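PDB 6WT8: STING-associated CdnE c-di-GMP synthase from Flavobacteriaceae, which synthesises the cyclic dinucleotide c-di-GMP, probably from GTP and probably as the signal for an associated STING receptor in a bacterial CBASS defence system. Local coordinates for residues E88-V93 and D106-T111; V161-E166 and Y222-G227; I178-S183 and D194-T199. One frame throughout, in Å; residues are numbered along the deposited sequence.

Contact 1 of 3, residues E88-V93 and D106-T111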
ATOM      1  N   GLU A  88      13.786   4.504   5.498  1.00 14.53           N
ATOM      2  CA  GLU A  88      12.941   3.547   4.805  1.00 14.22           C
ATOM      3  C   GLU A  88      11.955   4.307   3.927  1.00 13.50           C
ATOM      4  O   GLU A  88      12.057   5.520   3.729  1.00 14.87           O
ATOM      5  CB  GLU A  88      12.192   2.669   5.819  1.00 14.74           C
ATOM      6  CG  GLU A  88      13.096   1.802   6.724  1.00 19.57           C
ATOM      7  CD  GLU A  88      13.888   0.718   5.969  1.00 25.68           C
ATOM      8  OE1 GLU A  88      13.568   0.351   4.805  1.00 24.89           O
ATOM      9  OE2 GLU A  88      14.857   0.233   6.589  1.00 30.43           O
ATOM     10  N   ARG A  89      11.027   3.566   3.287  1.00 13.25           N
ATOM     11  CA  ARG A  89      10.032   4.158   2.408  1.00 13.96           C
ATOM     12  C   ARG A  89       8.677   3.550   2.695  1.00 15.55           C
ATOM     13  O   ARG A  89       8.577   2.401   3.120  1.00 17.35           O
ATOM     14  CB  ARG A  89      10.352   3.877   0.917  1.00 15.73           C
ATOM     15  CG  ARG A  89      11.709   4.400   0.416  1.00 15.17           C
ATOM     16  CD  ARG A  89      11.756   5.912   0.425  1.00 16.50           C
ATOM     17  NE  ARG A  89      13.042   6.294  -0.179  1.00 16.22           N
ATOM     18  CZ  ARG A  89      14.171   6.504   0.526  1.00 16.79           C
ATOM     19  NH1 ARG A  89      14.142   6.427   1.852  1.00 16.65           N
ATOM     20  NH2 ARG A  89      15.327   6.791  -0.102  1.00 18.41           N
ATOM     21  N   GLN A  90       7.608   4.300   2.418  1.00 14.35           N
ATOM     22  CA  GLN A  90       6.267   3.727   2.546  1.00 12.64           C
ATOM     23  C   GLN A  90       5.386   4.290   1.461  1.00 12.73           C
ATOM     24  O   GLN A  90       5.737   5.253   0.770  1.00 15.13           O
ATOM     25  CB  GLN A  90       5.602   3.999   3.893  1.00 14.12           C
ATOM     26  CG  GLN A  90       5.388   5.509   4.216  1.00 13.07           C
ATOM     27  CD  GLN A  90       4.638   5.766   5.489  1.00 15.90           C
ATOM     28  OE1 GLN A  90       4.573   4.926   6.388  1.00 17.80           O
ATOM     29  NE2 GLN A  90       4.031   6.953   5.568  1.00 18.03           N
ATOM     30  N   GLY A  91       4.223   3.646   1.320  1.00 14.24           N
ATOM     31  CA  GLY A  91       3.263   4.134   0.323  1.00 13.66           C
ATOM     32  C   GLY A  91       2.986   3.105  -0.783  1.00 14.41           C
ATOM     33  O   GLY A  91       3.751   2.192  -1.007  1.00 15.44           O
ATOM     34  N   SER A  92       1.853   3.267  -1.462  1.00 14.58           N
ATOM     35  CA  SER A  92       1.494   2.352  -2.536  1.00 13.07           C
ATOM     36  C   SER A  92       2.498   2.369  -3.688  1.00 13.42           C
ATOM     37  O   SER A  92       2.599   1.389  -4.427  1.00 13.38           O
ATOM     38  CB  SER A  92       0.106   2.670  -3.068  1.00 14.41           C
ATOM     39  OG  SER A  92       0.057   3.960  -3.543  1.00 18.52           O
ATOM     40  N   VAL A  93       3.299   3.436  -3.844  1.00 13.86           N
ATOM     41  CA  VAL A  93       4.299   3.439  -4.897  1.00 13.81           C
ATOM     42  C   VAL A  93       5.318   2.331  -4.648  1.00 14.34           C
ATOM     43  O   VAL A  93       5.846   1.745  -5.593  1.00 16.56           O
ATOM     44  CB  VAL A  93       4.934   4.844  -5.010  1.00 14.44           C
ATOM     45  CG1 VAL A  93       6.102   4.794  -6.001  1.00 16.22           C
ATOM     46  CG2 VAL A  93       3.884   5.889  -5.495  1.00 14.37           C
ATOM     47  N   ASP A 106       6.737   7.942   0.215  1.00 14.82           N
ATOM     48  CA  ASP A 106       7.148   8.797   1.336  1.00 13.55           C
ATOM     49  C   ASP A 106       8.504   8.326   1.848  1.00 16.00           C
ATOM     50  O   ASP A 106       8.774   7.106   1.917  1.00 16.15           O
ATOM     51  CB  ASP A 106       6.216   8.674   2.558  1.00 14.47           C
ATOM     52  CG  ASP A 106       4.819   9.129   2.346  1.00 24.79           C
ATOM     53  OD1 ASP A 106       4.546   9.964   1.487  1.00 20.13           O
ATOM     54  OD2 ASP A 106       3.947   8.662   3.131  1.00 21.70           O
ATOM     55  N   LEU A 107       9.350   9.277   2.249  1.00 13.74           N
ATOM     56  CA  LEU A 107      10.584   8.918   2.936  1.00 12.98           C
ATOM     57  C   LEU A 107      10.317   8.848   4.440  1.00 13.64           C
ATOM     58  O   LEU A 107       9.705   9.766   5.013  1.00 15.09           O
ATOM     59  CB  LEU A 107      11.653   9.979   2.642  1.00 12.79           C
ATOM     60  CG  LEU A 107      13.027   9.734   3.332  1.00 16.61           C
ATOM     61  CD1 LEU A 107      14.102  10.384   2.504  1.00 24.97           C
ATOM     62  CD2 LEU A 107      13.061  10.352   4.756  1.00 18.25           C
ATOM     63  N   VAL A 108      10.739   7.755   5.088  1.00 11.74           N
ATOM     64  CA  VAL A 108      10.551   7.594   6.525  1.00 13.39           C
ATOM     65  C   VAL A 108      11.920   7.592   7.175  1.00 13.10           C
ATOM     66  O   VAL A 108      12.793   6.785   6.802  1.00 14.79           O
ATOM     67  CB  VAL A 108       9.806   6.281   6.845  1.00 13.17           C
ATOM     68  CG1 VAL A 108       9.408   6.277   8.324  1.00 15.91           C
ATOM     69  CG2 VAL A 108       8.557   6.187   6.020  1.00 14.74           C
ATOM     70  N   GLN A 109      12.128   8.444   8.172  1.00 12.74           N
ATOM     71  CA  GLN A 109      13.355   8.401   8.964  1.00 12.91           C
ATOM     72  C   GLN A 109      12.978   7.996  10.381  1.00 13.71           C
ATOM     73  O   GLN A 109      12.019   8.526  10.947  1.00 13.43           O
ATOM     74  CB  GLN A 109      14.117   9.707   8.894  1.00 14.67           C
ATOM     75  CG  GLN A 109      13.372  10.885   9.472  1.00 13.53           C
ATOM     76  CD  GLN A 109      14.164  12.179   9.302  1.00 15.41           C
ATOM     77  OE1 GLN A 109      15.373  12.191   8.988  1.00 15.39           O
ATOM     78  NE2 GLN A 109      13.476  13.282   9.533  1.00 14.49           N
ATOM     79  N   ILE A 110      13.621   6.952  10.906  1.00 14.10           N
ATOM     80  CA  ILE A 110      13.183   6.284  12.119  1.00 12.91           C
ATOM     81  C   ILE A 110      14.335   6.344  13.104  1.00 14.25           C
ATOM     82  O   ILE A 110      15.419   5.803  12.833  1.00 15.66           O
ATOM     83  CB  ILE A 110      12.793   4.821  11.797  1.00 12.87           C
ATOM     84  CG1 ILE A 110      11.830   4.761  10.603  1.00 14.98           C
ATOM     85  CG2 ILE A 110      12.164   4.233  13.031  1.00 16.83           C
ATOM     86  CD1 ILE A 110      11.727   3.336   9.949  1.00 21.52           C
ATOM     87  N   THR A 111      14.122   6.960  14.271  1.00 13.85           N
ATOM     88  CA  THR A 111      15.192   6.972  15.254  1.00 14.21           C
ATOM     89  C   THR A 111      15.564   5.538  15.637  1.00 15.33           C
ATOM     90  O   THR A 111      14.694   4.660  15.715  1.00 19.31           O
ATOM     91  CB  THR A 111      14.750   7.762  16.475  1.00 16.92           C
ATOM     92  OG1 THR A 111      13.497   7.253  16.982  1.00 19.07           O
ATOM     93  CG2 THR A 111      14.661   9.226  16.106  1.00 18.59           C
TER
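Glu88 to Gln90 pair antiparallel with Asp106 to Val108 in the central sheet of the nucleotidyltransferase fold, just before Gly91 and Ser92, which fit the Gly-Ser motif of this family; Asp106 is probably one of its metal-binding acidic residues. Glu88 and Val108 form one hydrogen-bonded pair (Glu88 N to Val108 O 2.8 Å, Val108 N to Glu88 O 2.9 Å), and Gln90 and Asp106 form another. Between them Arg89 faces Leu107 in a non-hydrogen-bonded pair. Glu88 O has a second donor, Arg89 NH1 at 2.9 Å, which reaches it from the face of the carbonyl plane opposite to Val108 N. Leu107 CD1 lies over one face of the guanidinium, 4.0 Å from Arg89 NH1. On the other face, Gln90 turns CG into the crowded position between its backbone N and carbonyl carbon (chi1 61°), then runs extended. Its NE2 gives a hydrogen bond to the anti lone pair of Asp106 OD2 at 3.0 Å, with amide and carboxylate planes 47° apart, while Gln90 CG packs on Val108 CG2 at 3.7 Å. An alanine in place of this glutamine would probably leave Asp106 OD2 without this amide donor, uncover Val108 CG2 and let the carboxylate turn more easily. Glu88 CG touches Ile110 CD1 at 3.8 Å, and Glu88 OE2 forms a salt bridge with Lys214. Helix 60-81 lies against the Arg89 and Leu107 face, where Arg89 NH2 binds Asn71 and Glu74; helix 235-248 meets Glu88, Gln90 and Ile110, and strand 192-204 flanks strand 106-112.

Contact 2 of 3, residues V161-E166 and Y222-G227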
ATOM      1  N   VAL A 161      15.102  15.522  15.662  1.00 13.59           N
ATOM      2  CA  VAL A 161      15.248  15.104  14.268  1.00 13.18           C
ATOM      3  C   VAL A 161      14.253  15.842  13.375  1.00 12.73           C
ATOM      4  O   VAL A 161      14.611  16.319  12.284  1.00 14.49           O
ATOM      5  CB  VAL A 161      15.091  13.579  14.170  1.00 14.03           C
ATOM      6  CG1 VAL A 161      14.926  13.153  12.716  1.00 14.99           C
ATOM      7  CG2 VAL A 161      16.326  12.897  14.754  1.00 15.61           C
ATOM      8  N   ARG A 162      13.008  16.023  13.841  1.00 13.39           N
ATOM      9  CA  ARG A 162      12.054  16.805  13.043  1.00 14.45           C
ATOM     10  C   ARG A 162      12.549  18.224  12.771  1.00 13.79           C
ATOM     11  O   ARG A 162      12.505  18.693  11.633  1.00 14.90           O
ATOM     12  CB  ARG A 162      10.698  16.825  13.740  1.00 16.45           C
ATOM     13  CG  ARG A 162       9.659  17.860  13.150  1.00 17.73           C
ATOM     14  CD  ARG A 162       9.242  17.492  11.730  1.00 16.15           C
ATOM     15  NE  ARG A 162       8.503  18.619  11.122  1.00 18.23           N
ATOM     16  CZ  ARG A 162       7.241  18.601  10.677  1.00 20.15           C
ATOM     17  NH1 ARG A 162       6.525  17.482  10.729  1.00 22.76           N
ATOM     18  NH2 ARG A 162       6.735  19.691  10.138  1.00 20.29           N
ATOM     19  N   LEU A 163      13.001  18.919  13.809  1.00 13.51           N
ATOM     20  CA  LEU A 163      13.405  20.322  13.617  1.00 13.60           C
ATOM     21  C   LEU A 163      14.708  20.418  12.839  1.00 14.23           C
ATOM     22  O   LEU A 163      14.863  21.316  11.983  1.00 15.93           O
ATOM     23  CB  LEU A 163      13.521  21.050  14.982  1.00 17.39           C
ATOM     24  CG  LEU A 163      12.179  21.137  15.736  1.00 19.45           C
ATOM     25  CD1 LEU A 163      12.408  21.792  17.088  1.00 19.21           C
ATOM     26  CD2 LEU A 163      11.184  21.964  14.942  1.00 23.96           C
ATOM     27  N   LYS A 164      15.645  19.506  13.102  1.00 13.61           N
ATOM     28  CA  LYS A 164      16.889  19.510  12.350  1.00 14.85           C
ATOM     29  C   LYS A 164      16.629  19.257  10.869  1.00 14.41           C
ATOM     30  O   LYS A 164      17.231  19.905  10.000  1.00 15.76           O
ATOM     31  CB  LYS A 164      17.822  18.468  12.938  1.00 15.01           C
ATOM     32  CG  LYS A 164      19.228  18.465  12.374  1.00 18.69           C
ATOM     33  CD  LYS A 164      20.007  17.526  13.305  1.00 20.83           C
ATOM     34  CE  LYS A 164      21.511  17.577  13.076  1.00 23.70           C
ATOM     35  NZ  LYS A 164      22.071  18.871  13.571  1.00 21.03           N
ATOM     36  N   SER A 165      15.681  18.365  10.585  1.00 12.87           N
ATOM     37  CA  SER A 165      15.308  18.115   9.192  1.00 14.42           C
ATOM     38  C   SER A 165      14.677  19.325   8.534  1.00 14.25           C
ATOM     39  O   SER A 165      14.934  19.607   7.347  1.00 14.93           O
ATOM     40  CB  SER A 165      14.312  16.927   9.166  1.00 14.12           C
ATOM     41  OG  SER A 165      14.940  15.750   9.619  1.00 12.83           O
ATOM     42  N   GLU A 166      13.809  20.060   9.257  1.00 14.07           N
ATOM     43  CA  GLU A 166      13.246  21.285   8.675  1.00 14.34           C
ATOM     44  C   GLU A 166      14.357  22.249   8.274  1.00 14.55           C
ATOM     45  O   GLU A 166      14.328  22.839   7.185  1.00 17.91           O
ATOM     46  CB  GLU A 166      12.325  21.994   9.664  1.00 16.64           C
ATOM     47  CG  GLU A 166      11.102  21.177  10.014  1.00 16.84           C
ATOM     48  CD  GLU A 166      10.194  21.913  10.968  1.00 19.86           C
ATOM     49  OE1 GLU A 166      10.516  23.065  11.381  1.00 21.62           O
ATOM     50  OE2 GLU A 166       9.155  21.325  11.331  1.00 21.56           O
ATOM     51  N   TYR A 222       5.984  10.658  14.631  1.00 15.65           N
ATOM     52  CA  TYR A 222       5.988  11.844  15.484  1.00 15.59           C
ATOM     53  C   TYR A 222       5.111  12.969  14.934  1.00 18.91           C
ATOM     54  O   TYR A 222       5.244  13.355  13.776  1.00 18.77           O
ATOM     55  CB  TYR A 222       7.423  12.348  15.621  1.00 16.07           C
ATOM     56  CG  TYR A 222       7.524  13.577  16.530  1.00 17.04           C
ATOM     57  CD1 TYR A 222       7.253  13.480  17.871  1.00 16.49           C
ATOM     58  CD2 TYR A 222       7.855  14.809  16.011  1.00 18.09           C
ATOM     59  CE1 TYR A 222       7.338  14.594  18.725  1.00 20.21           C
ATOM     60  CE2 TYR A 222       7.955  15.926  16.850  1.00 19.87           C
ATOM     61  CZ  TYR A 222       7.658  15.805  18.195  1.00 21.14           C
ATOM     62  OH  TYR A 222       7.763  16.916  19.030  1.00 24.25           O
ATOM     63  N   ASN A 223       4.218  13.484  15.765  1.00 17.49           N
ATOM     64  CA  ASN A 223       3.363  14.610  15.435  1.00 20.57           C
ATOM     65  C   ASN A 223       3.947  15.878  16.040  1.00 20.41           C
ATOM     66  O   ASN A 223       4.070  15.989  17.258  1.00 19.91           O
ATOM     67  CB  ASN A 223       1.963  14.368  15.995  1.00 20.53           C
ATOM     68  CG  ASN A 223       0.990  15.509  15.643  1.00 26.24           C
ATOM     69  OD1 ASN A 223       1.281  16.668  15.862  1.00 28.32           O
ATOM     70  ND2 ASN A 223      -0.157  15.145  15.058  1.00 28.68           N
ATOM     71  N   LYS A 224       4.335  16.831  15.191  1.00 21.55           N
ATOM     72  CA  LYS A 224       5.053  18.025  15.669  1.00 21.48           C
ATOM     73  C   LYS A 224       4.166  18.945  16.499  1.00 25.08           C
ATOM     74  O   LYS A 224       4.651  19.586  17.427  1.00 25.24           O
ATOM     75  CB  LYS A 224       5.578  18.793  14.454  1.00 25.52           C
ATOM     76  CG  LYS A 224       6.219  20.118  14.761  1.00 29.78           C
ATOM     77  CD  LYS A 224       6.595  20.842  13.496  1.00 27.76           C
ATOM     78  CE  LYS A 224       7.321  22.163  13.794  1.00 31.65           C
ATOM     79  NZ  LYS A 224       7.303  22.933  12.517  1.00 31.33           N
ATOM     80  N   LYS A 225       2.882  18.968  16.189  1.00 24.50           N
ATOM     81  CA  LYS A 225       1.948  19.874  16.856  1.00 32.65           C
ATOM     82  C   LYS A 225       1.630  19.378  18.257  1.00 29.56           C
ATOM     83  O   LYS A 225       1.629  20.161  19.208  1.00 30.11           O
ATOM     84  CB  LYS A 225       0.670  20.015  16.022  1.00 33.66           C
ATOM     85  CG  LYS A 225      -0.079  21.324  16.285  1.00 53.86           C
ATOM     86  CD  LYS A 225      -1.460  21.369  15.618  1.00 67.74           C
ATOM     87  CE  LYS A 225      -1.414  21.193  14.095  1.00 72.52           C
ATOM     88  NZ  LYS A 225      -0.592  22.192  13.337  1.00 74.14           N
ATOM     89  N   THR A 226       1.311  18.090  18.395  1.00 26.70           N
ATOM     90  CA  THR A 226       0.979  17.541  19.709  1.00 28.16           C
ATOM     91  C   THR A 226       2.215  17.173  20.513  1.00 25.77           C
ATOM     92  O   THR A 226       2.126  17.074  21.746  1.00 27.77           O
ATOM     93  CB  THR A 226       0.104  16.303  19.558  1.00 29.53           C
ATOM     94  OG1 THR A 226       0.873  15.255  18.981  1.00 24.51           O
ATOM     95  CG2 THR A 226      -1.066  16.578  18.614  1.00 37.92           C
ATOM     96  N   GLY A 227       3.358  16.931  19.852  1.00 21.34           N
ATOM     97  CA  GLY A 227       4.507  16.472  20.587  1.00 27.03           C
ATOM     98  C   GLY A 227       4.428  15.018  20.992  1.00 25.38           C
ATOM     99  O   GLY A 227       5.194  14.606  21.862  1.00 26.03           O
TER
HETATM  100  O   HOH W   1       6.704  15.465  12.629  1.00 26.22           O
HETATM  101  O   HOH W   2       9.410  24.823  13.452  1.00 34.81           O
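Arg162 and Lys224 both set CG anti to the backbone N (chi1 168° in Arg162), but the arginine bends at chi2 (66°) while the lysine stays extended to its tip. With Glu166, one turn further along helix 154-172, they form a three-residue salt-bridge network that ties this helix to the loop after strand 218-221. Glu166 OE2 is the hub. Arg162 NE gives a hydrogen bond of 2.8 Å to its anti lone pair, Glu166 OE2 lying near the guanidinium plane, and Lys224 NZ takes the syn lone pair at 2.7 Å, the lysine and glutamate meeting tip to tip; Arg162 NH2 adds a weak bond. The lysine chain crosses the arginine at about a right angle, its CD over one guanidinium face, offset toward the rim and 3.6 Å from Arg162 NH2. Arg162 NH2 and Lys224 NZ come within 4.1 Å of each other, like charges whose repulsion the shared carboxylate would probably ease. Both cations also reach the 178-183 loop: Lys224 NZ binds Ile178 O, and Arg162 NH2 binds Lys180 O. Leu163 CD2 flanks the lysine at 4.0 Å from CE, and the Tyr222 ring touches Arg162 CB obliquely. Around Lys224 the loop holds an Asx motif, Asn223 OD1 accepting from Thr226 N. Two waters complete the joint: one lies between Arg162 NH1 and Tyr222 O, and the other donates to Glu166 OE1 at 2.9 Å and accepts from Lys224 NZ at 3.0 Å.

Contact 3 of 3, residues I178-S183 and D194-T199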
ATOM      1  N   ILE A 178       6.943  23.225   6.147  1.00 21.19           N
ATOM      2  CA  ILE A 178       7.299  22.739   7.462  1.00 20.55           C
ATOM      3  C   ILE A 178       6.141  22.851   8.441  1.00 26.12           C
ATOM      4  O   ILE A 178       6.324  22.552   9.639  1.00 25.81           O
ATOM      5  CB  ILE A 178       8.537  23.450   8.040  1.00 23.95           C
ATOM      6  CG1 ILE A 178       8.185  24.914   8.306  1.00 27.06           C
ATOM      7  CG2 ILE A 178       9.750  23.270   7.149  1.00 22.77           C
ATOM      8  CD1 ILE A 178       9.118  25.642   9.295  1.00 29.89           C
ATOM      9  N   GLU A 179       4.953  23.204   7.966  1.00 23.91           N
ATOM     10  CA  GLU A 179       3.832  23.438   8.876  1.00 25.72           C
ATOM     11  C   GLU A 179       2.918  22.237   9.101  1.00 29.45           C
ATOM     12  O   GLU A 179       2.015  22.337   9.943  1.00 34.22           O
ATOM     13  CB  GLU A 179       2.999  24.640   8.386  1.00 29.20           C
ATOM     14  CG  GLU A 179       3.782  25.941   8.456  1.00 39.99           C
ATOM     15  CD  GLU A 179       4.375  26.182   9.848  1.00 55.61           C
ATOM     16  OE1 GLU A 179       3.703  25.841  10.847  1.00 61.48           O
ATOM     17  OE2 GLU A 179       5.514  26.700   9.957  1.00 61.96           O
ATOM     18  N   LYS A 180       3.105  21.118   8.397  1.00 23.52           N
ATOM     19  CA  LYS A 180       2.222  19.959   8.589  1.00 23.25           C
ATOM     20  C   LYS A 180       2.642  19.181   9.826  1.00 24.79           C
ATOM     21  O   LYS A 180       3.817  19.166  10.194  1.00 23.74           O
ATOM     22  CB  LYS A 180       2.205  19.011   7.385  1.00 25.48           C
ATOM     23  CG  LYS A 180       1.858  19.712   6.067  1.00 28.93           C
ATOM     24  CD  LYS A 180       1.383  18.696   5.011  1.00 34.10           C
ATOM     25  CE  LYS A 180       2.485  17.836   4.459  1.00 34.93           C
ATOM     26  NZ  LYS A 180       2.029  17.015   3.277  1.00 35.34           N
ATOM     27  N   GLU A 181       1.661  18.531  10.464  1.00 23.21           N
ATOM     28  CA  GLU A 181       1.888  17.915  11.770  1.00 24.70           C
ATOM     29  C   GLU A 181       2.778  16.699  11.638  1.00 19.18           C
ATOM     30  O   GLU A 181       3.643  16.464  12.496  1.00 21.31           O
ATOM     31  CB  GLU A 181       0.587  17.429  12.403  1.00 31.84           C
ATOM     32  CG  GLU A 181      -0.533  18.375  12.591  1.00 49.81           C
ATOM     33  CD  GLU A 181      -1.693  17.613  13.177  1.00 56.30           C
ATOM     34  OE1 GLU A 181      -2.164  16.651  12.513  1.00 59.81           O
ATOM     35  OE2 GLU A 181      -2.066  17.913  14.324  1.00 62.84           O
ATOM     36  N   ASN A 182       2.513  15.865  10.639  1.00 20.25           N
ATOM     37  CA  ASN A 182       3.084  14.530  10.591  1.00 18.55           C
ATOM     38  C   ASN A 182       4.111  14.357   9.482  1.00 19.29           C
ATOM     39  O   ASN A 182       4.670  13.271   9.345  1.00 20.12           O
ATOM     40  CB  ASN A 182       1.964  13.485  10.431  1.00 23.16           C
ATOM     41  CG  ASN A 182       1.128  13.323  11.685  1.00 25.75           C
ATOM     42  OD1 ASN A 182       1.640  13.234  12.807  1.00 24.71           O
ATOM     43  ND2 ASN A 182      -0.185  13.308  11.503  1.00 32.52           N
ATOM     44  N   SER A 183       4.407  15.391   8.698  1.00 15.94           N
ATOM     45  CA  SER A 183       5.493  15.243   7.712  1.00 14.62           C
ATOM     46  C   SER A 183       6.014  16.626   7.340  1.00 15.45           C
ATOM     47  O   SER A 183       5.368  17.655   7.584  1.00 18.06           O
ATOM     48  CB  SER A 183       5.054  14.476   6.431  1.00 19.83           C
ATOM     49  OG  SER A 183       4.074  15.276   5.749  1.00 20.56           O
ATOM     50  N   ASP A 194       7.358  15.920  -5.484  1.00 19.75           N
ATOM     51  CA  ASP A 194       7.127  16.399  -4.124  1.00 17.39           C
ATOM     52  C   ASP A 194       7.144  15.214  -3.174  1.00 18.08           C
ATOM     53  O   ASP A 194       6.359  14.271  -3.322  1.00 20.31           O
ATOM     54  CB  ASP A 194       5.803  17.147  -4.014  1.00 20.13           C
ATOM     55  CG  ASP A 194       5.704  18.291  -5.010  1.00 27.08           C
ATOM     56  OD1 ASP A 194       6.703  18.992  -5.226  1.00 30.74           O
ATOM     57  OD2 ASP A 194       4.628  18.454  -5.609  1.00 35.07           O
ATOM     58  N   ILE A 195       8.053  15.234  -2.202  1.00 16.34           N
ATOM     59  CA  ILE A 195       8.256  14.097  -1.317  1.00 14.66           C
ATOM     60  C   ILE A 195       7.900  14.479   0.115  1.00 15.29           C
ATOM     61  O   ILE A 195       8.400  15.485   0.627  1.00 17.24           O
ATOM     62  CB  ILE A 195       9.715  13.628  -1.372  1.00 14.87           C
ATOM     63  CG1 ILE A 195      10.118  13.256  -2.813  1.00 16.76           C
ATOM     64  CG2 ILE A 195       9.986  12.487  -0.417  1.00 17.19           C
ATOM     65  CD1 ILE A 195       9.298  12.117  -3.450  1.00 17.95           C
ATOM     66  N   ASP A 196       7.068  13.664   0.770  1.00 13.34           N
ATOM     67  CA  ASP A 196       6.818  13.831   2.201  1.00 15.73           C
ATOM     68  C   ASP A 196       7.864  13.082   3.010  1.00 15.42           C
ATOM     69  O   ASP A 196       8.185  11.938   2.711  1.00 15.32           O
ATOM     70  CB  ASP A 196       5.435  13.300   2.591  1.00 16.01           C
ATOM     71  CG  ASP A 196       4.326  14.310   2.405  1.00 31.71           C
ATOM     72  OD1 ASP A 196       4.315  15.391   3.072  1.00 30.66           O
ATOM     73  OD2 ASP A 196       3.450  14.010   1.567  1.00 37.89           O
ATOM     74  N   VAL A 197       8.387  13.742   4.053  1.00 14.11           N
ATOM     75  CA  VAL A 197       9.390  13.195   4.963  1.00 11.76           C
ATOM     76  C   VAL A 197       8.721  12.968   6.310  1.00 13.86           C
ATOM     77  O   VAL A 197       8.275  13.930   6.944  1.00 14.48           O
ATOM     78  CB  VAL A 197      10.577  14.169   5.095  1.00 15.34           C
ATOM     79  CG1 VAL A 197      11.520  13.733   6.162  1.00 15.60           C
ATOM     80  CG2 VAL A 197      11.303  14.304   3.741  1.00 18.07           C
ATOM     81  N   VAL A 198       8.648  11.707   6.720  1.00 13.77           N
ATOM     82  CA  VAL A 198       7.995  11.268   7.952  1.00 14.56           C
ATOM     83  C   VAL A 198       9.082  10.937   8.961  1.00 13.38           C
ATOM     84  O   VAL A 198      10.072  10.294   8.608  1.00 15.39           O
ATOM     85  CB  VAL A 198       7.135  10.035   7.616  1.00 15.86           C
ATOM     86  CG1 VAL A 198       6.403   9.521   8.818  1.00 18.93           C
ATOM     87  CG2 VAL A 198       6.141  10.444   6.504  1.00 17.63           C
ATOM     88  N   THR A 199       8.887  11.373  10.214  1.00 12.56           N
ATOM     89  CA  THR A 199       9.806  11.110  11.316  1.00 12.70           C
ATOM     90  C   THR A 199       9.086  10.220  12.321  1.00 13.68           C
ATOM     91  O   THR A 199       7.963  10.538  12.731  1.00 13.83           O
ATOM     92  CB  THR A 199      10.262  12.410  11.951  1.00 14.19           C
ATOM     93  OG1 THR A 199      10.804  13.269  10.931  1.00 15.42           O
ATOM     94  CG2 THR A 199      11.267  12.193  13.080  1.00 17.20           C
TER
HETATM   95  O   HOH W   3       6.653  12.995  11.184  1.00 17.28           O
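Lys180 and Ser183, in the loop that leads into strand 184-189, converge on one carboxylate oxygen of Asp196 in the neighbouring strand 192-204. The lysine bends at chi3 (-73°), the turn that places CE 3.4 Å from Asp196 OD1; beyond it NZ makes a salt bridge to the same OD1 at 2.8 Å, on the syn lone pair, the side facing OD2. The two side chains cross at about a right angle. Ser183 carries OG between its backbone N and carbonyl carbon (chi1 66°), from where the hydroxyl donates to Asp196 OD1 at 2.7 Å, coming from above the carboxylate plane. The serine is also set close to the strand backbone, its CA making a CA-H...O contact of 3.2 Å with Val197 O. Its CB packs on Val198 CG2 at 4.2 Å. Nearer Thr199 a water joins the two segments, accepting from Thr199 N at 2.9 Å and lying 2.7 Å from Asn182 O. Asn182 itself turns its OD1 to Asn230, and the ammonium group of Lys180 has a second partner in Tyr185, a cation-pi contact. The Tyr185 side chain also touches Asp196, so it borders both partners of the salt bridge. Asp196 lies next to Asp106 in the sheet and probably corresponds to the third acidic residue of the nucleotidyltransferase metal site. If so, the chemistry implies a second shell on the loop side: two donors, one at a lone pair and one above the plane, grip OD1 and would restrain rotation of the carboxylate.

In the fold
Contact 1 closes along the chain before the others begin, and contact 3 is nested inside the loop closed by contact 2. About 11 Å separates the centres of contacts 1 and 3, about 9 Å those of contacts 2 and 3, and about 16 Å those of contacts 1 and 2. Strands 106-112 and 192-204 are parallel neighbours in one mixed sheet, which sets Asp106 of contact 1 beside Asp196 of contact 3, consistent with a shared catalytic metal site. Contact 2 brings helix 154-172 and the loop after strand 218-221 against contact 3, through backbone hydrogen bonds of Tyr222 with Thr199 and of Lys224 with Glu181. Gln109, hydrogen-bonded to Ser165, connects contact 1 to that helix.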